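Local coordinates for protein formate dehydrogenase (Pyrobaculum aerophilum, PDB 1QP8) that binds NADPH and probably reduces 2-keto acids such as glyoxylate or hydroxypyruvate to the D-2-hydroxyacids, at residues 180-183 with 187-190; 206-209 with 214-217; 209-214 with 258-263. All coordinates share one frame; numbering follows the deposited sequence.

Interaction 1. Residues 180-183 with 187-190. With NDP (NADPH dihydro-nicotinamide-adenine-dinucleotide phosphate), chain C.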
loop_
_atom_site.group_PDB
_atom_site.type_symbol
_atom_site.label_atom_id
_atom_site.label_comp_id
_atom_site.label_asym_id
_atom_site.label_seq_id
_atom_site.Cartn_x
_atom_site.Cartn_y
_atom_site.Cartn_z
ATOM N N CYS A 180 -0.767 13.664 -4.473
ATOM C CA CYS A 180 -1.444 14.952 -4.463
ATOM C C CYS A 180 -2.853 14.840 -3.895
ATOM O O CYS A 180 -3.606 13.931 -4.244
ATOM C CB CYS A 180 -1.502 15.556 -5.866
ATOM S SG CYS A 180 -2.456 17.108 -5.893
ATOM N N ALA A 181 -3.189 15.782 -3.016
ATOM C CA ALA A 181 -4.485 15.830 -2.345
ATOM C C ALA A 181 -4.882 17.269 -2.077
ATOM O O ALA A 181 -5.501 17.564 -1.061
ATOM C CB ALA A 181 -4.420 15.078 -1.018
ATOM N N LEU A 182 -4.520 18.169 -2.979
ATOM C CA LEU A 182 -4.854 19.572 -2.814
ATOM C C LEU A 182 -6.310 19.807 -3.112
ATOM O O LEU A 182 -6.910 19.087 -3.905
ATOM C CB LEU A 182 -4.038 20.436 -3.772
ATOM C CG LEU A 182 -2.537 20.456 -3.523
ATOM C CD1 LEU A 182 -1.828 21.285 -4.610
ATOM C CD2 LEU A 182 -2.286 21.028 -2.146
ATOM N N PRO A 183 -6.906 20.808 -2.460
ATOM C CA PRO A 183 -8.313 21.157 -2.673
ATOM C C PRO A 183 -8.282 22.025 -3.923
ATOM O O PRO A 183 -7.247 22.635 -4.207
ATOM C CB PRO A 183 -8.651 21.984 -1.438
ATOM C CG PRO A 183 -7.655 21.502 -0.408
ATOM C CD PRO A 183 -6.407 21.398 -1.209
ATOM N N HIS A 187 -6.326 29.274 -6.399
ATOM C CA HIS A 187 -4.883 29.229 -6.209
ATOM C C HIS A 187 -4.301 27.872 -6.584
ATOM O O HIS A 187 -3.095 27.757 -6.809
ATOM C CB HIS A 187 -4.518 29.539 -4.755
ATOM C CG HIS A 187 -5.073 30.833 -4.255
ATOM N ND1 HIS A 187 -6.361 30.955 -3.779
ATOM C CD2 HIS A 187 -4.526 32.070 -4.185
ATOM C CE1 HIS A 187 -6.583 32.211 -3.437
ATOM N NE2 HIS A 187 -5.487 32.909 -3.674
ATOM N N THR A 188 -5.146 26.841 -6.633
ATOM C CA THR A 188 -4.660 25.510 -6.991
ATOM C C THR A 188 -4.912 25.130 -8.450
ATOM O O THR A 188 -4.279 24.196 -8.947
ATOM C CB THR A 188 -5.240 24.394 -6.083
ATOM O OG1 THR A 188 -6.673 24.387 -6.160
ATOM C CG2 THR A 188 -4.771 24.584 -4.648
ATOM N N ARG A 189 -5.814 25.830 -9.138
ATOM C CA ARG A 189 -6.082 25.524 -10.547
ATOM C C ARG A 189 -4.723 25.380 -11.235
ATOM O O ARG A 189 -3.751 25.906 -10.741
ATOM C CB ARG A 189 -6.870 26.653 -11.198
ATOM C CG ARG A 189 -8.350 26.624 -10.910
ATOM C CD ARG A 189 -9.112 26.084 -12.108
ATOM N NE ARG A 189 -10.460 25.661 -11.739
ATOM C CZ ARG A 189 -11.179 24.778 -12.427
ATOM N NH1 ARG A 189 -10.688 24.222 -13.529
ATOM N NH2 ARG A 189 -12.378 24.423 -11.998
ATOM N N GLY A 190 -4.645 24.659 -12.349
ATOM C CA GLY A 190 -3.367 24.458 -13.048
ATOM C C GLY A 190 -2.062 24.756 -12.324
ATOM O O GLY A 190 -1.099 25.221 -12.938
HETATM P PA NDP C . -8.863 19.965 3.860
HETATM O O1A NDP C . -9.674 20.884 3.002
HETATM O O2A NDP C . -9.950 18.973 3.717
HETATM O O5B NDP C . -7.597 20.407 2.899
HETATM C C5B NDP C . -6.824 21.516 3.513
HETATM C C4B NDP C . -5.284 21.277 3.311
HETATM O O4B NDP C . -4.784 21.606 1.956
HETATM C C3B NDP C . -4.379 22.198 4.221
HETATM O O3B NDP C . -3.080 21.643 4.326
HETATM C C2B NDP C . -4.503 23.488 3.409
HETATM O O2B NDP C . -3.772 24.629 3.671
HETATM C C1B NDP C . -4.305 22.972 2.045
HETATM N N9A NDP C . -4.734 23.888 1.039
HETATM C C8A NDP C . -5.977 24.351 0.697
HETATM N N7A NDP C . -5.937 25.193 -0.336
HETATM C C5A NDP C . -4.602 25.257 -0.649
HETATM C C6A NDP C . -3.883 25.997 -1.659
HETATM N N6A NDP C . -4.553 26.807 -2.500
HETATM N N1A NDP C . -2.502 25.844 -1.705
HETATM C C2A NDP C . -1.889 24.997 -0.790
HETATM N N3A NDP C . -2.472 24.292 0.163
HETATM C C4A NDP C . -3.847 24.460 0.162
HETATM O O3 NDP C . -8.122 18.620 3.542
HETATM P PN NDP C . -8.265 17.153 2.818
HETATM O O1N NDP C . -7.025 16.358 2.977
HETATM O O2N NDP C . -9.461 16.397 3.312
HETATM O O5D NDP C . -8.521 17.477 1.208
HETATM C C5D NDP C . -9.864 17.813 0.787
HETATM C C4D NDP C . -9.816 17.937 -0.746
HETATM O O4D NDP C . -9.473 16.650 -1.314
HETATM C C3D NDP C . -11.188 18.310 -1.305
HETATM O O3D NDP C . -11.303 19.723 -1.327
HETATM C C2D NDP C . -11.166 17.613 -2.691
HETATM O O2D NDP C . -10.678 18.490 -3.719
HETATM C C1D NDP C . -10.300 16.351 -2.466
HETATM N N1N NDP C . -11.131 15.078 -2.226
HETATM C C2N NDP C . -10.946 14.022 -3.184
HETATM C C3N NDP C . -11.705 12.844 -2.974
HETATM C C7N NDP C . -11.524 11.665 -4.008
HETATM O O7N NDP C . -12.026 10.592 -3.732
HETATM N N7N NDP C . -10.817 11.926 -5.141
HETATM C C4N NDP C . -12.631 12.638 -1.881
HETATM C C5N NDP C . -12.708 13.779 -1.004
HETATM C C6N NDP C . -12.017 14.946 -1.131
HETATM P P2B NDP C . -4.584 25.770 4.633
HETATM O O1X NDP C . -3.478 26.797 4.614
HETATM O O2X NDP C . -5.789 26.094 3.822
HETATM O O3X NDP C . -4.849 25.090 5.889
#
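Thr-188, preceded by His-187, meets Pro-183 and Leu-182. The CB of His-187 lies 3.5 Å from N6A of NADPH, while the imidazole is directed away from 180-183; the backbone N of His-187 is hydrogen-bonded to Asn-185 OD1. Thr-188 carries the contact with two branches. Its OG1 sits between the backbone N and the carbonyl carbon (chi1 59°) and gives its proton to Pro-183 O, 2.7 Å away. The donor lies in the carbonyl plane, on a lone pair, at a C=O...OG1 angle of 132°. Because OG1 is also hydrogen-bonded to the N of Asn-185, an NADPH-binding residue, the buried hydroxyl has two partners. Both segments belong to the loop after strand 177-180 of the six-stranded parallel Rossmann sheet, and this loop runs mainly along the adenosine half of the cofactor and also reaches the nicotinamide ribose: the Pro-183 ring puts CG 3.5 Å from C8A and CB 3.5 Å from O3D, and Leu-182 CD2 lies 4.0 Å from N3A. The other branch, Thr-188 CG2, rests 4.3 Å from Leu-182 CB and also faces the adenine amino group. One residue on, the Arg-189 side chain turns from 180-183 toward Leu-184 and Glu-213.

Interaction 2. Residues 206-209 with 214-217. With NDP (NADPH dihydro-nicotinamide-adenine-dinucleotide phosphate), chain C.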
loop_
_atom_site.group_PDB
_atom_site.type_symbol
_atom_site.label_atom_id
_atom_site.label_comp_id
_atom_site.label_asym_id
_atom_site.label_seq_id
_atom_site.Cartn_x
_atom_site.Cartn_y
_atom_site.Cartn_z
ATOM N N PHE A 206 3.383 9.607 -9.956
ATOM C CA PHE A 206 2.619 10.732 -9.430
ATOM C C PHE A 206 1.200 10.281 -9.128
ATOM O O PHE A 206 0.469 9.902 -10.032
ATOM C CB PHE A 206 2.557 11.857 -10.460
ATOM C CG PHE A 206 1.935 13.111 -9.940
ATOM C CD1 PHE A 206 2.728 14.162 -9.500
ATOM C CD2 PHE A 206 0.553 13.236 -9.858
ATOM C CE1 PHE A 206 2.151 15.323 -8.982
ATOM C CE2 PHE A 206 -0.038 14.391 -9.342
ATOM C CZ PHE A 206 0.763 15.435 -8.903
ATOM N N VAL A 207 0.800 10.335 -7.866
ATOM C CA VAL A 207 -0.550 9.941 -7.484
ATOM C C VAL A 207 -1.477 11.143 -7.221
ATOM O O VAL A 207 -1.177 11.986 -6.378
ATOM C CB VAL A 207 -0.508 9.087 -6.210
ATOM C CG1 VAL A 207 -1.920 8.822 -5.712
ATOM C CG2 VAL A 207 0.240 7.791 -6.488
ATOM N N ASN A 208 -2.593 11.239 -7.943
ATOM C CA ASN A 208 -3.525 12.336 -7.685
ATOM C C ASN A 208 -4.791 11.772 -7.085
ATOM O O ASN A 208 -5.400 10.874 -7.651
ATOM C CB ASN A 208 -3.891 13.105 -8.946
ATOM C CG ASN A 208 -4.754 14.315 -8.636
ATOM O OD1 ASN A 208 -4.693 14.866 -7.536
ATOM N ND2 ASN A 208 -5.555 14.739 -9.604
ATOM N N VAL A 209 -5.202 12.304 -5.944
ATOM C CA VAL A 209 -6.391 11.785 -5.297
ATOM C C VAL A 209 -7.374 12.923 -4.984
ATOM O O VAL A 209 -8.499 12.690 -4.568
ATOM C CB VAL A 209 -5.982 10.968 -4.029
ATOM C CG1 VAL A 209 -5.755 11.886 -2.857
ATOM C CG2 VAL A 209 -7.011 9.918 -3.728
ATOM N N VAL A 214 -6.260 20.617 -10.631
ATOM C CA VAL A 214 -5.068 21.120 -9.955
ATOM C C VAL A 214 -3.836 20.890 -10.811
ATOM O O VAL A 214 -2.809 21.547 -10.643
ATOM C CB VAL A 214 -4.887 20.411 -8.610
ATOM C CG1 VAL A 214 -3.531 20.691 -8.034
ATOM C CG2 VAL A 214 -5.947 20.880 -7.658
ATOM N N LEU A 215 -3.944 19.941 -11.727
ATOM C CA LEU A 215 -2.856 19.615 -12.632
ATOM C C LEU A 215 -3.243 20.082 -14.026
ATOM O O LEU A 215 -4.384 19.905 -14.450
ATOM C CB LEU A 215 -2.646 18.111 -12.672
ATOM C CG LEU A 215 -2.285 17.393 -11.378
ATOM C CD1 LEU A 215 -2.945 16.007 -11.338
ATOM C CD2 LEU A 215 -0.776 17.282 -11.286
ATOM N N ASP A 216 -2.303 20.683 -14.739
ATOM C CA ASP A 216 -2.582 21.128 -16.091
ATOM C C ASP A 216 -2.685 19.856 -16.918
ATOM O O ASP A 216 -1.676 19.176 -17.152
ATOM C CB ASP A 216 -1.441 22.037 -16.577
ATOM C CG ASP A 216 -1.424 22.221 -18.088
ATOM O OD1 ASP A 216 -2.487 22.441 -18.712
ATOM O OD2 ASP A 216 -0.311 22.162 -18.649
ATOM N N ARG A 217 -3.906 19.534 -17.341
ATOM C CA ARG A 217 -4.149 18.330 -18.121
ATOM C C ARG A 217 -3.142 18.117 -19.259
ATOM O O ARG A 217 -2.596 17.022 -19.417
ATOM C CB ARG A 217 -5.565 18.337 -18.678
ATOM C CG ARG A 217 -6.045 16.943 -18.963
ATOM C CD ARG A 217 -7.320 16.904 -19.770
ATOM N NE ARG A 217 -7.064 16.280 -21.063
ATOM C CZ ARG A 217 -7.888 15.422 -21.654
ATOM N NH1 ARG A 217 -9.021 15.089 -21.064
ATOM N NH2 ARG A 217 -7.575 14.892 -22.829
HETATM P PA NDP C . -8.863 19.965 3.860
HETATM O O1A NDP C . -9.674 20.884 3.002
HETATM O O2A NDP C . -9.950 18.973 3.717
HETATM O O5B NDP C . -7.597 20.407 2.899
HETATM C C5B NDP C . -6.824 21.516 3.513
HETATM C C4B NDP C . -5.284 21.277 3.311
HETATM O O4B NDP C . -4.784 21.606 1.956
HETATM C C3B NDP C . -4.379 22.198 4.221
HETATM O O3B NDP C . -3.080 21.643 4.326
HETATM C C2B NDP C . -4.503 23.488 3.409
HETATM O O2B NDP C . -3.772 24.629 3.671
HETATM C C1B NDP C . -4.305 22.972 2.045
HETATM N N9A NDP C . -4.734 23.888 1.039
HETATM C C8A NDP C . -5.977 24.351 0.697
HETATM N N7A NDP C . -5.937 25.193 -0.336
HETATM C C5A NDP C . -4.602 25.257 -0.649
HETATM C C6A NDP C . -3.883 25.997 -1.659
HETATM N N6A NDP C . -4.553 26.807 -2.500
HETATM N N1A NDP C . -2.502 25.844 -1.705
HETATM C C2A NDP C . -1.889 24.997 -0.790
HETATM N N3A NDP C . -2.472 24.292 0.163
HETATM C C4A NDP C . -3.847 24.460 0.162
HETATM O O3 NDP C . -8.122 18.620 3.542
HETATM P PN NDP C . -8.265 17.153 2.818
HETATM O O1N NDP C . -7.025 16.358 2.977
HETATM O O2N NDP C . -9.461 16.397 3.312
HETATM O O5D NDP C . -8.521 17.477 1.208
HETATM C C5D NDP C . -9.864 17.813 0.787
HETATM C C4D NDP C . -9.816 17.937 -0.746
HETATM O O4D NDP C . -9.473 16.650 -1.314
HETATM C C3D NDP C . -11.188 18.310 -1.305
HETATM O O3D NDP C . -11.303 19.723 -1.327
HETATM C C2D NDP C . -11.166 17.613 -2.691
HETATM O O2D NDP C . -10.678 18.490 -3.719
HETATM C C1D NDP C . -10.300 16.351 -2.466
HETATM N N1N NDP C . -11.131 15.078 -2.226
HETATM C C2N NDP C . -10.946 14.022 -3.184
HETATM C C3N NDP C . -11.705 12.844 -2.974
HETATM C C7N NDP C . -11.524 11.665 -4.008
HETATM O O7N NDP C . -12.026 10.592 -3.732
HETATM N N7N NDP C . -10.817 11.926 -5.141
HETATM C C4N NDP C . -12.631 12.638 -1.881
HETATM C C5N NDP C . -12.708 13.779 -1.004
HETATM C C6N NDP C . -12.017 14.946 -1.131
HETATM P P2B NDP C . -4.584 25.770 4.633
HETATM O O1X NDP C . -3.478 26.797 4.614
HETATM O O2X NDP C . -5.789 26.094 3.822
HETATM O O3X NDP C . -4.849 25.090 5.889
#
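Asn-208 and Leu-215 are the pair whose CA atoms lie nearest, 8.8 Å apart, so the contact is made by side chains. Residues 206-208 form the end of strand 205-208 of the Rossmann dinucleotide-binding domain, where the parallel strand passes into the loop before helix 217-226; directly after it Val-209 brings its backbone O to the carboxamide N7N of NADPH. Asp-216 holds the N-cap position of that helix, with a weak OD2 bond to Gly-219 N. No hydrogen bond joins 206-209 to 214-217, which together bury 134 Å².

Leu-215 reaches toward the strand from the opposite direction and divides its two methyl groups. CD2 goes to Phe-206, 3.4 Å from CZ and 3.6 Å from CE2, meeting the ring obliquely. CD1 goes to Asn-208, with 3.4 Å to ND2 and 3.9 Å to CB. Two residues apart on the strand, Phe-206 and Asn-208 project on the same side, and both have CG anti to the backbone N (chi1 -173° and -175°), which lines the ring and the amide up beside one leucine. Phe-232 of the adjacent strand 231-234 touches both Phe-206 and Leu-215.

The chemistry is mainly apolar contact. Asn-208 lends carbon surface and the ND2 end of its amide to the leucine, while its OD1 makes a weak bond to Gly-210 N that would favour one rotation of the amide.

Interaction 3. Residues 209-214 with 258-263. With NDP (NADPH dihydro-nicotinamide-adenine-dinucleotide phosphate), chain C.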
loop_
_atom_site.group_PDB
_atom_site.type_symbol
_atom_site.label_atom_id
_atom_site.label_comp_id
_atom_site.label_asym_id
_atom_site.label_seq_id
_atom_site.Cartn_x
_atom_site.Cartn_y
_atom_site.Cartn_z
ATOM N N VAL A 209 -5.202 12.304 -5.944
ATOM C CA VAL A 209 -6.391 11.785 -5.297
ATOM C C VAL A 209 -7.374 12.923 -4.984
ATOM O O VAL A 209 -8.499 12.690 -4.568
ATOM C CB VAL A 209 -5.982 10.968 -4.029
ATOM C CG1 VAL A 209 -5.755 11.886 -2.857
ATOM C CG2 VAL A 209 -7.011 9.918 -3.728
ATOM N N GLY A 210 -6.936 14.155 -5.199
ATOM C CA GLY A 210 -7.810 15.287 -5.000
ATOM C C GLY A 210 -8.178 15.754 -6.389
ATOM O O GLY A 210 -7.743 15.184 -7.396
ATOM N N ARG A 211 -8.967 16.815 -6.463
ATOM C CA ARG A 211 -9.381 17.349 -7.764
ATOM C C ARG A 211 -8.291 17.391 -8.870
ATOM O O ARG A 211 -7.167 17.838 -8.659
ATOM C CB ARG A 211 -10.049 18.736 -7.582
ATOM C CG ARG A 211 -11.558 18.718 -7.805
ATOM C CD ARG A 211 -12.229 17.413 -7.401
ATOM N NE ARG A 211 -12.809 17.438 -6.059
ATOM C CZ ARG A 211 -12.965 16.363 -5.277
ATOM N NH1 ARG A 211 -12.576 15.160 -5.695
ATOM N NH2 ARG A 211 -13.528 16.488 -4.071
ATOM N N ALA A 212 -8.649 16.896 -10.051
ATOM C CA ALA A 212 -7.752 16.824 -11.204
ATOM C C ALA A 212 -7.305 18.178 -11.765
ATOM O O ALA A 212 -6.153 18.344 -12.158
ATOM C CB ALA A 212 -8.421 16.006 -12.324
ATOM N N GLU A 213 -8.228 19.134 -11.811
ATOM C CA GLU A 213 -7.974 20.473 -12.338
ATOM C C GLU A 213 -6.721 21.131 -11.769
ATOM O O GLU A 213 -6.186 22.076 -12.352
ATOM C CB GLU A 213 -9.184 21.371 -12.076
ATOM C CG GLU A 213 -10.447 21.022 -12.882
ATOM C CD GLU A 213 -11.116 19.705 -12.474
ATOM O OE1 GLU A 213 -10.786 19.157 -11.397
ATOM O OE2 GLU A 213 -11.994 19.226 -13.236
ATOM N N VAL A 214 -6.260 20.617 -10.631
ATOM C CA VAL A 214 -5.068 21.120 -9.955
ATOM C C VAL A 214 -3.836 20.890 -10.811
ATOM O O VAL A 214 -2.809 21.547 -10.643
ATOM C CB VAL A 214 -4.887 20.411 -8.610
ATOM C CG1 VAL A 214 -3.531 20.691 -8.034
ATOM C CG2 VAL A 214 -5.947 20.880 -7.658
ATOM N N THR A 258 -8.725 5.025 -11.683
ATOM C CA THR A 258 -9.881 4.524 -10.958
ATOM C C THR A 258 -10.952 5.601 -11.084
ATOM O O THR A 258 -10.652 6.800 -11.128
ATOM C CB THR A 258 -9.571 4.209 -9.472
ATOM O OG1 THR A 258 -8.965 5.341 -8.840
ATOM C CG2 THR A 258 -8.656 3.011 -9.376
ATOM N N PRO A 259 -12.222 5.184 -11.124
ATOM C CA PRO A 259 -13.387 6.045 -11.269
ATOM C C PRO A 259 -13.845 6.880 -10.095
ATOM O O PRO A 259 -15.023 6.853 -9.730
ATOM C CB PRO A 259 -14.480 5.087 -11.737
ATOM C CG PRO A 259 -13.911 3.669 -11.485
ATOM C CD PRO A 259 -12.642 3.838 -10.719
ATOM N N TRP A 260 -12.928 7.632 -9.504
ATOM C CA TRP A 260 -13.307 8.504 -8.409
ATOM C C TRP A 260 -14.024 7.703 -7.318
ATOM O O TRP A 260 -15.137 8.027 -6.924
ATOM C CB TRP A 260 -14.221 9.579 -8.976
ATOM C CG TRP A 260 -14.408 10.738 -8.110
ATOM C CD1 TRP A 260 -13.842 10.951 -6.893
ATOM C CD2 TRP A 260 -15.205 11.885 -8.395
ATOM N NE1 TRP A 260 -14.236 12.172 -6.396
ATOM C CE2 TRP A 260 -15.075 12.765 -7.300
ATOM C CE3 TRP A 260 -16.019 12.258 -9.475
ATOM C CZ2 TRP A 260 -15.729 13.995 -7.249
ATOM C CZ3 TRP A 260 -16.671 13.481 -9.428
ATOM C CH2 TRP A 260 -16.521 14.337 -8.319
ATOM N N VAL A 261 -13.375 6.656 -6.832
ATOM C CA VAL A 261 -13.959 5.807 -5.807
ATOM C C VAL A 261 -13.181 5.733 -4.504
ATOM O O VAL A 261 -13.441 4.857 -3.679
ATOM C CB VAL A 261 -14.118 4.384 -6.318
ATOM C CG1 VAL A 261 -15.274 4.329 -7.302
ATOM C CG2 VAL A 261 -12.825 3.920 -6.973
ATOM N N ALA A 262 -12.228 6.635 -4.314
ATOM C CA ALA A 262 -11.440 6.643 -3.097
ATOM C C ALA A 262 -12.333 7.053 -1.942
ATOM O O ALA A 262 -12.207 8.152 -1.430
ATOM C CB ALA A 262 -10.295 7.622 -3.243
ATOM N N GLY A 263 -13.236 6.180 -1.519
ATOM C CA GLY A 263 -14.119 6.548 -0.426
ATOM C C GLY A 263 -15.132 7.587 -0.871
ATOM O O GLY A 263 -14.807 8.492 -1.633
HETATM P PA NDP C . -8.863 19.965 3.860
HETATM O O1A NDP C . -9.674 20.884 3.002
HETATM O O2A NDP C . -9.950 18.973 3.717
HETATM O O5B NDP C . -7.597 20.407 2.899
HETATM C C5B NDP C . -6.824 21.516 3.513
HETATM C C4B NDP C . -5.284 21.277 3.311
HETATM O O4B NDP C . -4.784 21.606 1.956
HETATM C C3B NDP C . -4.379 22.198 4.221
HETATM O O3B NDP C . -3.080 21.643 4.326
HETATM C C2B NDP C . -4.503 23.488 3.409
HETATM O O2B NDP C . -3.772 24.629 3.671
HETATM C C1B NDP C . -4.305 22.972 2.045
HETATM N N9A NDP C . -4.734 23.888 1.039
HETATM C C8A NDP C . -5.977 24.351 0.697
HETATM N N7A NDP C . -5.937 25.193 -0.336
HETATM C C5A NDP C . -4.602 25.257 -0.649
HETATM C C6A NDP C . -3.883 25.997 -1.659
HETATM N N6A NDP C . -4.553 26.807 -2.500
HETATM N N1A NDP C . -2.502 25.844 -1.705
HETATM C C2A NDP C . -1.889 24.997 -0.790
HETATM N N3A NDP C . -2.472 24.292 0.163
HETATM C C4A NDP C . -3.847 24.460 0.162
HETATM O O3 NDP C . -8.122 18.620 3.542
HETATM P PN NDP C . -8.265 17.153 2.818
HETATM O O1N NDP C . -7.025 16.358 2.977
HETATM O O2N NDP C . -9.461 16.397 3.312
HETATM O O5D NDP C . -8.521 17.477 1.208
HETATM C C5D NDP C . -9.864 17.813 0.787
HETATM C C4D NDP C . -9.816 17.937 -0.746
HETATM O O4D NDP C . -9.473 16.650 -1.314
HETATM C C3D NDP C . -11.188 18.310 -1.305
HETATM O O3D NDP C . -11.303 19.723 -1.327
HETATM C C2D NDP C . -11.166 17.613 -2.691
HETATM O O2D NDP C . -10.678 18.490 -3.719
HETATM C C1D NDP C . -10.300 16.351 -2.466
HETATM N N1N NDP C . -11.131 15.078 -2.226
HETATM C C2N NDP C . -10.946 14.022 -3.184
HETATM C C3N NDP C . -11.705 12.844 -2.974
HETATM C C7N NDP C . -11.524 11.665 -4.008
HETATM O O7N NDP C . -12.026 10.592 -3.732
HETATM N N7N NDP C . -10.817 11.926 -5.141
HETATM C C4N NDP C . -12.631 12.638 -1.881
HETATM C C5N NDP C . -12.708 13.779 -1.004
HETATM C C6N NDP C . -12.017 14.946 -1.131
HETATM P P2B NDP C . -4.584 25.770 4.633
HETATM O O1X NDP C . -3.478 26.797 4.614
HETATM O O2X NDP C . -5.789 26.094 3.822
HETATM O O3X NDP C . -4.849 25.090 5.889
#
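The side chains of Arg-211 and Trp-260 cross at about a right angle beside the nicotinamide end of NADPH. Trp-260 CZ2 lies over one face of the guanidinium, 3.7 Å from Arg-211 NH1, and the two planes are 53° apart, too steep for a parallel stack. Arg-211 NH1 and Trp-260 NE1 come within 3.5 Å, but both are donors and no hydrogen bond joins them. The opposite guanidinium face is taken by the nicotinamide ribose: O2D stands 3.0 Å above the plane of the Arg-211 group, offset toward its rim. Bends at chi2 (32°) and chi3 (96°) fold the arginine chain so that its flat end fits between indole and sugar.

The second pair is apolar, Val-209 CG2 against Ala-262 CB at 4.0 Å. Around it the carboxamide of the cofactor faces atoms of both segments: Val-209 O lies close to N7N, though the modelled 2.5 Å is too short to be relied on, Ala-262 CB is 3.5 Å from O7N, and O7N also lies in the plane of the indole, at its edge.

Further out, Asp-235, itself an NADPH-binding residue, is hydrogen-bonded through OD1 to Ala-262 N and through OD2 to Val-261 N and Thr-258 OG1, and so would hold the course of 258-263. That segment has inverse gamma turns centred on Pro-259 and Ala-262. Tyr-265 meets the indole ring, and Arg-115 of the second subunit makes a weak hydrogen bond to Trp-260 O.

Loops following strands 205-208 and 255-257 thus converge from one end of the parallel sheet on the nicotinamide, the arrangement of a Rossmann dinucleotide-binding domain and consistent with the reaction site of 2-hydroxyacid dehydrogenases.

Along the chain, interaction 1 closes before interactions 2 and 3 open, whose first segments, 206-209 and 209-214, meet at Val-209; Val-214 is also common to both. The centres of 1 and 2 are 8 Å apart, those of 2 and 3 9 Å, and those of 1 and 3 12 Å. Strands 177-180 and 205-208 are neighbours in the parallel sheet, and Cys-180 N and O probably hydrogen-bond Val-207 O and Val-209 N respectively, joining interaction 1 to interaction 2 and, through Val-209, to interaction 3. All three reach NADPH, so loops from one sheet together line the cofactor, the one after 177-180 mostly at the adenosine and those after 205-208 and 255-257 at the nicotinamide.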